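Local atomic coordinates of gamma-D-glutamyl-L-lysine dipeptidyl-peptidase (Bacillus cereus ATCC 10987, PDB entry 3H41), a protein that probably hydrolyses gamma-D-glutamyl-L-lysine bonds in murein peptides as an NlpC/P60 cysteine peptidase, releasing the dipeptide L-Ala-D-Glu during cell wall degradation. Residues A[11-15]-A[34-39]; A[78-84]-A[96-102]; A[239-245]-A[306-310]; A[260-264]-A[301-305]. One frame throughout, in Å; residues are numbered along the deposited sequence.

Contact 1: residues A[11-15]-A[34-39]; sequences IDVSA and TNPVDL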
# COMPACT_ATOMS: atom_id res chain seq x y z
N ILE A 11 -2.43 8.91 -9.93
CA ILE A 11 -1.05 8.40 -9.92
C ILE A 11 -0.69 7.73 -11.24
O ILE A 11 -1.42 6.86 -11.70
CB ILE A 11 -0.86 7.40 -8.75
CG1 ILE A 11 -1.27 8.04 -7.43
CG2 ILE A 11 0.58 6.86 -8.71
CD1 ILE A 11 -0.52 9.29 -7.03
N ASP A 12 0.44 8.13 -11.81
CA ASP A 12 0.85 7.73 -13.16
C ASP A 12 2.09 6.84 -13.12
O ASP A 12 2.67 6.58 -14.16
CB ASP A 12 1.06 8.97 -14.06
CG ASP A 12 1.15 8.61 -15.56
OD1 ASP A 12 0.36 7.78 -16.02
OD2 ASP A 12 2.05 9.13 -16.28
N VAL A 13 2.47 6.36 -11.93
CA VAL A 13 3.62 5.48 -11.79
C VAL A 13 3.16 4.27 -11.00
O VAL A 13 2.07 4.27 -10.37
CB VAL A 13 4.86 6.20 -11.11
CG1 VAL A 13 5.48 7.19 -12.10
CG2 VAL A 13 4.49 6.89 -9.79
N SER A 14 3.96 3.21 -11.03
CA SER A 14 3.54 1.98 -10.33
C SER A 14 3.24 2.27 -8.86
O SER A 14 2.19 1.89 -8.34
CB SER A 14 4.56 0.87 -10.48
OG SER A 14 5.82 1.31 -10.00
N ALA A 15 4.14 2.99 -8.22
CA ALA A 15 3.85 3.55 -6.91
C ALA A 15 4.60 4.88 -6.70
O ALA A 15 5.80 5.01 -7.03
CB ALA A 15 4.12 2.54 -5.79
N THR A 34 11.13 9.61 -10.27
CA THR A 34 11.04 9.71 -11.72
C THR A 34 9.73 9.09 -12.22
O THR A 34 9.02 8.42 -11.46
CB THR A 34 12.21 8.99 -12.40
OG1 THR A 34 12.31 7.62 -11.89
CG2 THR A 34 13.52 9.75 -12.13
N ASN A 35 9.43 9.31 -13.50
CA ASN A 35 8.32 8.66 -14.16
C ASN A 35 8.88 8.10 -15.44
O ASN A 35 9.22 8.87 -16.31
CB ASN A 35 7.18 9.62 -14.48
CG ASN A 35 5.98 8.91 -15.06
OD1 ASN A 35 6.10 7.80 -15.51
ND2 ASN A 35 4.82 9.54 -15.04
N PRO A 36 9.02 6.77 -15.55
CA PRO A 36 8.66 5.76 -14.56
C PRO A 36 9.61 5.67 -13.37
O PRO A 36 10.74 6.16 -13.41
CB PRO A 36 8.76 4.46 -15.34
CG PRO A 36 9.82 4.75 -16.37
CD PRO A 36 9.66 6.18 -16.73
N VAL A 37 9.12 5.05 -12.30
CA VAL A 37 9.94 4.75 -11.13
C VAL A 37 10.76 3.49 -11.35
O VAL A 37 10.43 2.68 -12.21
CB VAL A 37 9.07 4.58 -9.86
CG1 VAL A 37 8.34 5.89 -9.51
CG2 VAL A 37 8.05 3.41 -9.96
N ASP A 38 11.81 3.31 -10.53
CA ASP A 38 12.41 1.99 -10.36
C ASP A 38 12.60 1.69 -8.88
O ASP A 38 13.62 2.02 -8.28
CB ASP A 38 13.74 1.88 -11.12
CG ASP A 38 14.32 0.48 -11.08
OD1 ASP A 38 13.89 -0.40 -10.27
OD2 ASP A 38 15.23 0.25 -11.87
N LEU A 39 11.58 1.09 -8.28
CA LEU A 39 11.53 0.94 -6.84
C LEU A 39 12.38 -0.22 -6.32
O LEU A 39 12.74 -0.21 -5.13
CB LEU A 39 10.08 0.79 -6.36
CG LEU A 39 9.22 2.06 -6.60
CD1 LEU A 39 7.75 1.88 -6.21
CD2 LEU A 39 9.81 3.27 -5.89
O HOH W 1 5.09 4.89 -15.18
O HOH W 2 6.29 3.64 -12.89
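Asp12 meets Asn35 where two loops pack together: residues 11-15 link strands 8-11 and 15-19, while 34-39 carry a cis peptide bond before Pro36 and run into the N-cap of helix 39-45 at Asp38. Asn35 ND2 donates to Asp12 OD2 at 3.1 Å, reaching the anti side of the carboxylate from 35° out of its plane. The same nitrogen is also bonded to Lys103 O, so the amide grips two acceptors at once. A water lies 3.1 Å from both Asp12 O and Asn35 OD1. Val13 follows, and its two methyl branches let it pack on the Asn35 amide and on Val37 together: CG1 lies 3.5 Å from Asn35 CG, while CB and CG2 approach Val37 CG1, CB at 3.8 Å. The two valines cross at about a right angle. Ser14 has its hydroxyl turned between the backbone N and the carbonyl carbon (chi1 57°), which brings OG tightly against Val37 CG2, 3.1 Å away. A second water accepts from both Ser14 N and Val37 N and so ties the two backbones together. Ala15, small enough to admit a leucine, closes the contact with its CB 3.7 Å from Leu39 CD1.

Contact 2: residues A[78-84]-A[96-102]; sequences DWVKVLV and YPGWMPE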
# COMPACT_ATOMS: atom_id res chain seq x y z
N ASP A 78 8.43 22.03 -8.84
CA ASP A 78 8.09 20.75 -9.48
C ASP A 78 7.27 19.80 -8.58
O ASP A 78 6.89 18.71 -9.02
CB ASP A 78 9.37 20.03 -9.92
CG ASP A 78 10.13 20.78 -11.00
OD1 ASP A 78 9.51 21.41 -11.89
OD2 ASP A 78 11.38 20.74 -10.98
N TRP A 79 7.03 20.19 -7.33
CA TRP A 79 6.33 19.36 -6.37
C TRP A 79 4.91 19.81 -6.10
O TRP A 79 4.63 21.00 -6.07
CB TRP A 79 7.11 19.34 -5.05
CG TRP A 79 8.42 18.63 -5.17
CD1 TRP A 79 9.55 19.11 -5.74
CD2 TRP A 79 8.73 17.28 -4.74
NE1 TRP A 79 10.57 18.18 -5.65
CE2 TRP A 79 10.07 17.04 -5.06
CE3 TRP A 79 8.00 16.28 -4.08
CZ2 TRP A 79 10.71 15.83 -4.76
CZ3 TRP A 79 8.63 15.10 -3.79
CH2 TRP A 79 9.97 14.88 -4.13
N VAL A 80 4.01 18.84 -5.90
CA VAL A 80 2.64 19.11 -5.46
C VAL A 80 2.37 18.45 -4.13
O VAL A 80 2.94 17.40 -3.82
CB VAL A 80 1.58 18.64 -6.49
CG1 VAL A 80 1.50 19.66 -7.64
CG2 VAL A 80 1.84 17.20 -7.03
N LYS A 81 1.46 19.05 -3.37
CA LYS A 81 0.93 18.46 -2.18
C LYS A 81 -0.42 17.90 -2.60
O LYS A 81 -1.16 18.57 -3.33
CB LYS A 81 0.81 19.48 -1.05
CG LYS A 81 0.49 18.82 0.28
CD LYS A 81 0.29 19.81 1.40
CE LYS A 81 -0.09 19.06 2.66
NZ LYS A 81 -0.36 19.99 3.78
N VAL A 82 -0.68 16.65 -2.19
CA VAL A 82 -1.87 15.89 -2.60
C VAL A 82 -2.50 15.23 -1.39
O VAL A 82 -1.85 15.06 -0.35
CB VAL A 82 -1.57 14.85 -3.73
CG1 VAL A 82 -0.84 15.51 -4.88
CG2 VAL A 82 -0.73 13.66 -3.24
N LEU A 83 -3.79 14.95 -1.49
CA LEU A 83 -4.49 14.11 -0.54
C LEU A 83 -4.87 12.80 -1.25
O LEU A 83 -5.62 12.81 -2.24
CB LEU A 83 -5.76 14.80 0.01
CG LEU A 83 -5.53 16.22 0.53
CD1 LEU A 83 -6.88 16.84 1.00
CD2 LEU A 83 -4.48 16.22 1.65
N VAL A 84 -4.37 11.68 -0.74
CA VAL A 84 -4.60 10.39 -1.34
C VAL A 84 -5.92 9.81 -0.90
O VAL A 84 -6.15 9.52 0.28
CB VAL A 84 -3.45 9.37 -1.01
CG1 VAL A 84 -3.74 7.99 -1.70
CG2 VAL A 84 -2.04 9.95 -1.41
N TYR A 96 -4.95 11.15 2.52
CA TYR A 96 -3.66 11.15 3.19
C TYR A 96 -2.76 12.16 2.55
O TYR A 96 -2.53 12.12 1.34
CB TYR A 96 -2.99 9.74 3.16
CG TYR A 96 -2.09 9.56 4.35
CD1 TYR A 96 -0.85 10.16 4.40
CD2 TYR A 96 -2.49 8.82 5.47
CE1 TYR A 96 -0.04 10.03 5.47
CE2 TYR A 96 -1.66 8.69 6.58
CZ TYR A 96 -0.42 9.31 6.56
OH TYR A 96 0.46 9.26 7.61
N PRO A 97 -2.24 13.10 3.35
CA PRO A 97 -1.47 14.19 2.77
C PRO A 97 0.01 13.88 2.56
O PRO A 97 0.61 13.13 3.32
CB PRO A 97 -1.64 15.28 3.79
CG PRO A 97 -1.62 14.54 5.07
CD PRO A 97 -2.46 13.31 4.79
N GLY A 98 0.58 14.50 1.54
CA GLY A 98 2.01 14.50 1.36
C GLY A 98 2.43 15.09 0.04
O GLY A 98 1.62 15.39 -0.78
N TRP A 99 3.74 15.23 -0.14
CA TRP A 99 4.33 15.88 -1.30
C TRP A 99 4.95 14.88 -2.25
O TRP A 99 5.61 13.90 -1.83
CB TRP A 99 5.39 16.89 -0.84
CG TRP A 99 4.85 18.03 -0.07
CD1 TRP A 99 4.62 18.10 1.27
CD2 TRP A 99 4.52 19.33 -0.60
NE1 TRP A 99 4.11 19.35 1.60
CE2 TRP A 99 4.05 20.12 0.47
CE3 TRP A 99 4.55 19.88 -1.88
CZ2 TRP A 99 3.63 21.44 0.31
CZ3 TRP A 99 4.12 21.21 -2.04
CH2 TRP A 99 3.68 21.97 -0.96
N MSE A 100 4.71 15.10 -3.54
CA MSE A 100 5.19 14.22 -4.59
C MSE A 100 5.52 15.02 -5.87
O MSE A 100 5.00 16.13 -6.06
CB MSE A 100 4.16 13.13 -4.87
CG MSE A 100 2.79 13.64 -5.35
SE MSE A 100 1.63 12.15 -5.87
CE MSE A 100 2.61 11.64 -7.39
N PRO A 101 6.37 14.47 -6.76
CA PRO A 101 6.61 15.19 -8.03
C PRO A 101 5.39 15.25 -8.89
O PRO A 101 4.73 14.23 -9.10
CB PRO A 101 7.69 14.37 -8.72
CG PRO A 101 8.39 13.64 -7.58
CD PRO A 101 7.30 13.33 -6.61
N GLU A 102 5.09 16.44 -9.40
CA GLU A 102 3.95 16.61 -10.31
C GLU A 102 4.01 15.68 -11.53
O GLU A 102 2.98 15.25 -12.04
CB GLU A 102 3.82 18.07 -10.78
CG GLU A 102 2.45 18.30 -11.41
CD GLU A 102 2.11 19.78 -11.57
OE1 GLU A 102 3.04 20.55 -11.88
OE2 GLU A 102 0.93 20.14 -11.39
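The indole of Trp99 carries the aliphatic stem of Lys81 over one face: Lys81 CB sits above the centre of the six-membered ring, 3.5 Å from its centroid, and Trp79 O lies at the ring's edge. Lysine suits this place because its chain, extended from CG anti to the backbone N (chi1 -170°), lays CB, CG and CD along the indole while the amine leads away. Trp79 is flanked differently. Pro101 lies over one of its faces toward the rim, with Pro101 CD 3.6 Å from Trp79 CZ3, Trp99 O is at its edge, and Trp19 meets it edge-to-face. These residues belong to an antiparallel beta hairpin, strands 79-84 and 96-101, within the bacterial SH3-type domain. Its hydrogen-bonded pairs are Val80 with Met100, Val82 with Gly98 and Val84 with Tyr96; Val80 N to Met100 O measures 2.9 Å. Pro97 and Pro101, which have no N-H to give, occupy non-hydrogen-bonded positions, where the pairing needs none. On the sheet face opposite Lys81 and Trp99, Val82 and Met100 pack on Leu18 of strand 15-19, and Val80 on Val72. In Met100, modelled as selenomethionine, CG lies between the backbone N and the carbonyl carbon (chi1 61°) and the chain runs on extended to SE, 3.8 Å from Val82 CG2. At the far end Tyr96, an experimentally established substrate-binding residue, touches the bound alanine and hydrogen-bonds through OH to Asp234, while Glu102, at the other end, donates its N-H to Asp78 O at 2.9 Å and directs its carboxylate to Lys75.

Contact 3: residues A[239-245]-A[306-310]; sequences SRNGVAV and ARRYL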
# COMPACT_ATOMS: atom_id res chain seq x y z
N SER A 239 -5.41 1.23 15.44
CA SER A 239 -5.60 0.69 16.78
C SER A 239 -6.91 1.17 17.45
O SER A 239 -7.28 0.64 18.50
CB SER A 239 -4.40 1.07 17.68
OG SER A 239 -4.50 2.40 18.18
N ARG A 240 -7.54 2.20 16.88
CA ARG A 240 -8.76 2.85 17.44
C ARG A 240 -9.96 2.70 16.49
O ARG A 240 -11.01 3.27 16.73
CB ARG A 240 -8.53 4.33 17.73
CG ARG A 240 -7.55 4.62 18.90
CD ARG A 240 -7.72 3.60 20.00
NE ARG A 240 -7.14 4.00 21.28
CZ ARG A 240 -5.97 3.60 21.76
NH1 ARG A 240 -5.16 2.80 21.06
NH2 ARG A 240 -5.59 4.03 22.96
N ASN A 241 -9.81 1.91 15.43
CA ASN A 241 -10.93 1.56 14.56
C ASN A 241 -11.19 0.07 14.56
O ASN A 241 -10.40 -0.68 15.09
CB ASN A 241 -10.68 2.18 13.20
CG ASN A 241 -10.92 3.69 13.25
OD1 ASN A 241 -12.06 4.13 13.20
ND2 ASN A 241 -9.84 4.49 13.42
N GLY A 242 -12.33 -0.36 14.04
CA GLY A 242 -12.77 -1.73 14.24
C GLY A 242 -13.22 -1.98 15.68
O GLY A 242 -13.37 -1.05 16.44
N VAL A 243 -13.40 -3.23 16.05
CA VAL A 243 -13.95 -3.60 17.35
C VAL A 243 -12.84 -4.10 18.31
O VAL A 243 -12.05 -4.99 17.99
CB VAL A 243 -15.08 -4.66 17.20
CG1 VAL A 243 -15.62 -5.09 18.54
CG2 VAL A 243 -16.20 -4.08 16.35
N ALA A 244 -12.79 -3.50 19.49
CA ALA A 244 -11.84 -3.90 20.50
C ALA A 244 -11.94 -5.37 20.86
O ALA A 244 -13.04 -5.88 21.06
CB ALA A 244 -12.06 -3.04 21.77
N VAL A 245 -10.80 -6.06 20.93
CA VAL A 245 -10.76 -7.49 21.24
C VAL A 245 -9.85 -7.69 22.45
O VAL A 245 -8.78 -7.06 22.54
CB VAL A 245 -10.17 -8.31 20.04
CG1 VAL A 245 -9.98 -9.80 20.42
CG2 VAL A 245 -11.06 -8.18 18.79
N ALA A 306 -5.92 -5.20 20.76
CA ALA A 306 -6.20 -5.84 19.49
C ALA A 306 -7.53 -5.35 18.96
O ALA A 306 -8.44 -5.00 19.75
CB ALA A 306 -6.16 -7.38 19.63
N ARG A 307 -7.64 -5.28 17.63
CA ARG A 307 -8.87 -4.83 16.95
C ARG A 307 -9.33 -5.85 15.91
O ARG A 307 -8.50 -6.47 15.21
CB ARG A 307 -8.58 -3.51 16.25
CG ARG A 307 -8.37 -2.35 17.17
CD ARG A 307 -9.76 -1.85 17.62
NE ARG A 307 -9.72 -1.23 18.90
CZ ARG A 307 -10.56 -0.29 19.32
NH1 ARG A 307 -11.54 0.20 18.54
NH2 ARG A 307 -10.40 0.19 20.52
N ARG A 308 -10.65 -5.99 15.78
CA ARG A 308 -11.24 -6.87 14.77
C ARG A 308 -12.00 -6.07 13.71
O ARG A 308 -12.80 -5.20 14.00
CB ARG A 308 -12.14 -7.92 15.44
CG ARG A 308 -12.77 -8.98 14.50
CD ARG A 308 -13.44 -10.10 15.31
NE ARG A 308 -12.45 -10.69 16.19
CZ ARG A 308 -12.69 -11.36 17.31
NH1 ARG A 308 -13.93 -11.58 17.74
NH2 ARG A 308 -11.66 -11.80 18.02
N TYR A 309 -11.70 -6.38 12.45
CA TYR A 309 -12.20 -5.61 11.33
C TYR A 309 -13.12 -6.47 10.45
O TYR A 309 -13.84 -5.95 9.61
CB TYR A 309 -11.01 -5.05 10.54
CG TYR A 309 -10.41 -3.76 11.11
CD1 TYR A 309 -10.88 -2.53 10.70
CD2 TYR A 309 -9.35 -3.78 12.03
CE1 TYR A 309 -10.32 -1.33 11.20
CE2 TYR A 309 -8.80 -2.60 12.54
CZ TYR A 309 -9.29 -1.37 12.12
OH TYR A 309 -8.75 -0.18 12.60
N LEU A 310 -13.09 -7.78 10.68
CA LEU A 310 -13.96 -8.72 9.96
C LEU A 310 -15.34 -8.70 10.59
O LEU A 310 -15.46 -8.71 11.83
CB LEU A 310 -13.41 -10.13 10.05
CG LEU A 310 -12.13 -10.40 9.27
CD1 LEU A 310 -11.66 -11.81 9.51
CD2 LEU A 310 -12.37 -10.15 7.78
O HOH W 3 -8.23 -4.58 22.69
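Arg307 threads its side chain into the loop Ser239 to Gly242 and the start of strand 243-245. Its CB lies 3.6 Å from Asn241 O, and CG comes 3.4 Å from Ser239 O. The chain bends at chi2 (-80°), carrying the guanidinium back across the loop. There NE is near Ser239 O but badly angled for a bond, since that oxygen stands over the guanidinium face. NH1 donates to Gly242 O at 3.1 Å; the bond is bent to 135° and approaches from above the carbonyl plane. NH2 ends 3.8 Å from Ala244 CB. The flat group is thus sandwiched, Ala244 on one face and the Arg240 backbone on the other; a long side chain with a flat cationic end suits this place among carbonyl oxygens, whose partial charges it probably helps balance. Gly242, with positive phi and no side chain to obstruct, rests CA over the Tyr309 ring, 4.0 Å from its centroid; Tyr309 OH bonds to Gln238 O. Arg308 holds Val245 CG2 over its guanidinium and forms a salt bridge with Asp254. Val243 N to Arg308 O, 2.9 Å, helps join outermost strand 243-245 to 303-308 in the antiparallel sheet of the NlpC/P60 domain.

Contact 4: residues A[260-264]-A[301-305]; sequences HDQGK and EEYAG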
# COMPACT_ATOMS: atom_id res chain seq x y z
N HIS A 260 4.80 2.22 22.81
CA HIS A 260 5.94 2.63 23.63
C HIS A 260 5.63 2.58 25.12
O HIS A 260 4.44 2.58 25.55
CB HIS A 260 6.38 4.05 23.26
CG HIS A 260 6.98 4.17 21.89
ND1 HIS A 260 8.24 3.72 21.60
CD2 HIS A 260 6.50 4.72 20.75
CE1 HIS A 260 8.51 3.96 20.33
NE2 HIS A 260 7.47 4.57 19.79
N ASP A 261 6.70 2.55 25.92
CA ASP A 261 6.59 2.52 27.39
C ASP A 261 5.68 1.41 27.90
O ASP A 261 4.67 1.66 28.56
CB ASP A 261 6.10 3.88 27.91
CG ASP A 261 6.11 3.98 29.47
OD1 ASP A 261 6.79 3.15 30.15
OD2 ASP A 261 5.42 4.88 30.00
N GLN A 262 6.02 0.17 27.55
CA GLN A 262 5.36 -1.01 28.08
C GLN A 262 3.87 -0.98 27.74
O GLN A 262 3.05 -1.42 28.54
CB GLN A 262 5.54 -1.12 29.59
CG GLN A 262 6.95 -0.97 30.06
CD GLN A 262 7.77 -2.17 29.73
OE1 GLN A 262 7.46 -3.27 30.19
NE2 GLN A 262 8.82 -1.99 28.92
N GLY A 263 3.53 -0.47 26.57
CA GLY A 263 2.15 -0.51 26.08
C GLY A 263 1.29 0.68 26.47
O GLY A 263 0.13 0.74 26.09
N LYS A 264 1.87 1.63 27.19
CA LYS A 264 1.13 2.78 27.71
C LYS A 264 1.16 4.04 26.87
O LYS A 264 0.33 4.91 27.08
CB LYS A 264 1.66 3.14 29.09
CG LYS A 264 1.57 1.97 30.05
CD LYS A 264 1.87 2.41 31.46
CE LYS A 264 3.33 2.65 31.71
NZ LYS A 264 3.52 3.51 32.95
N GLU A 301 5.97 -7.18 25.93
CA GLU A 301 5.92 -6.14 26.95
C GLU A 301 5.20 -4.89 26.48
O GLU A 301 4.70 -4.11 27.31
CB GLU A 301 7.34 -5.74 27.42
CG GLU A 301 8.08 -6.81 28.23
CD GLU A 301 8.81 -7.86 27.36
OE1 GLU A 301 8.73 -7.78 26.11
OE2 GLU A 301 9.48 -8.76 27.94
N GLU A 302 5.16 -4.69 25.16
CA GLU A 302 4.55 -3.51 24.55
C GLU A 302 3.12 -3.76 24.00
O GLU A 302 2.51 -2.84 23.43
CB GLU A 302 5.45 -2.97 23.43
CG GLU A 302 6.70 -2.22 23.92
CD GLU A 302 7.31 -1.29 22.91
OE1 GLU A 302 6.98 -1.40 21.70
OE2 GLU A 302 8.11 -0.42 23.33
N TYR A 303 2.60 -4.97 24.20
CA TYR A 303 1.26 -5.32 23.81
C TYR A 303 0.30 -4.22 24.24
O TYR A 303 0.24 -3.86 25.43
CB TYR A 303 0.85 -6.65 24.42
CG TYR A 303 -0.48 -7.14 23.94
CD1 TYR A 303 -0.60 -7.84 22.75
CD2 TYR A 303 -1.65 -6.86 24.66
CE1 TYR A 303 -1.84 -8.27 22.29
CE2 TYR A 303 -2.91 -7.29 24.20
CZ TYR A 303 -2.98 -8.00 23.01
OH TYR A 303 -4.18 -8.44 22.50
N ALA A 304 -0.45 -3.67 23.29
CA ALA A 304 -1.32 -2.54 23.54
C ALA A 304 -2.72 -2.75 23.01
O ALA A 304 -3.39 -1.77 22.65
CB ALA A 304 -0.73 -1.28 22.92
N GLY A 305 -3.13 -3.99 22.88
CA GLY A 305 -4.53 -4.32 22.53
C GLY A 305 -4.69 -4.86 21.12
O GLY A 305 -3.72 -5.03 20.40
O HOH W 4 4.70 -4.66 29.98
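Gly263 packs its CA against the backbone of Glu302, 3.5 Å from Glu302 O, and this is the close part of the contact. Glycine suits the spot twice over: its backbone angles are unfriendly to a side chain, and the direction one would take is occupied by Tyr303 O. Beside it Gln262 CA approaches Glu301 O at 3.3 Å, a CA-H...O contact, and the small methyl of Ala304 lies 3.9 Å from Gly263 O. No direct hydrogen bond crosses between the segments. The outer side is looser. Gln262 and Glu301 run side by side, their amide and carboxylate planes inclined by 56°; Glu301 OE1 is bonded to Gly298 N. A water donates to both Gln262 OE1 (3.1 Å) and Glu301 O (2.7 Å), linking that amide to the Glu301 backbone. Glu302, extended beyond CG, sends OE2 within 3.8 Å of His260 CA, while OE1 is hydrogen-bonded to His268 NE2. His268 also stacks on the His260 ring, so Glu302 and His260 probably help to position this residue of the D-glutamate pocket. The weakly bonded helix 260-263 follows strand 255-259, to which Glu302 and Ala304 bond through Ala259 and Phe257, just where helix 299-302 gives way to strand 303-308.

In the fold
Contact 2 is the buried one, a fully paired hairpin with apolar side chains inside; contact 1 is partly buried and mixes water with valine packing. The two touch: Ile11, at the end of strand 8-11 in the same sheet as the hairpin, packs on Met100, Ile11 CD1 lying 3.8 Å from Met100 SE. Contacts 3 and 4 lie at the surface of the NlpC/P60 domain and share strand 303-308, with contact 4 nested inside the chain loop that contact 3 closes. Contact 3 relies on strand bonds and arginine side chains, contact 4 on CA-H...O contacts and water. Contact 2 reaches the ligand pocket directly through Tyr96; contact 4 only borders it, through Glu302 and His260 on His268.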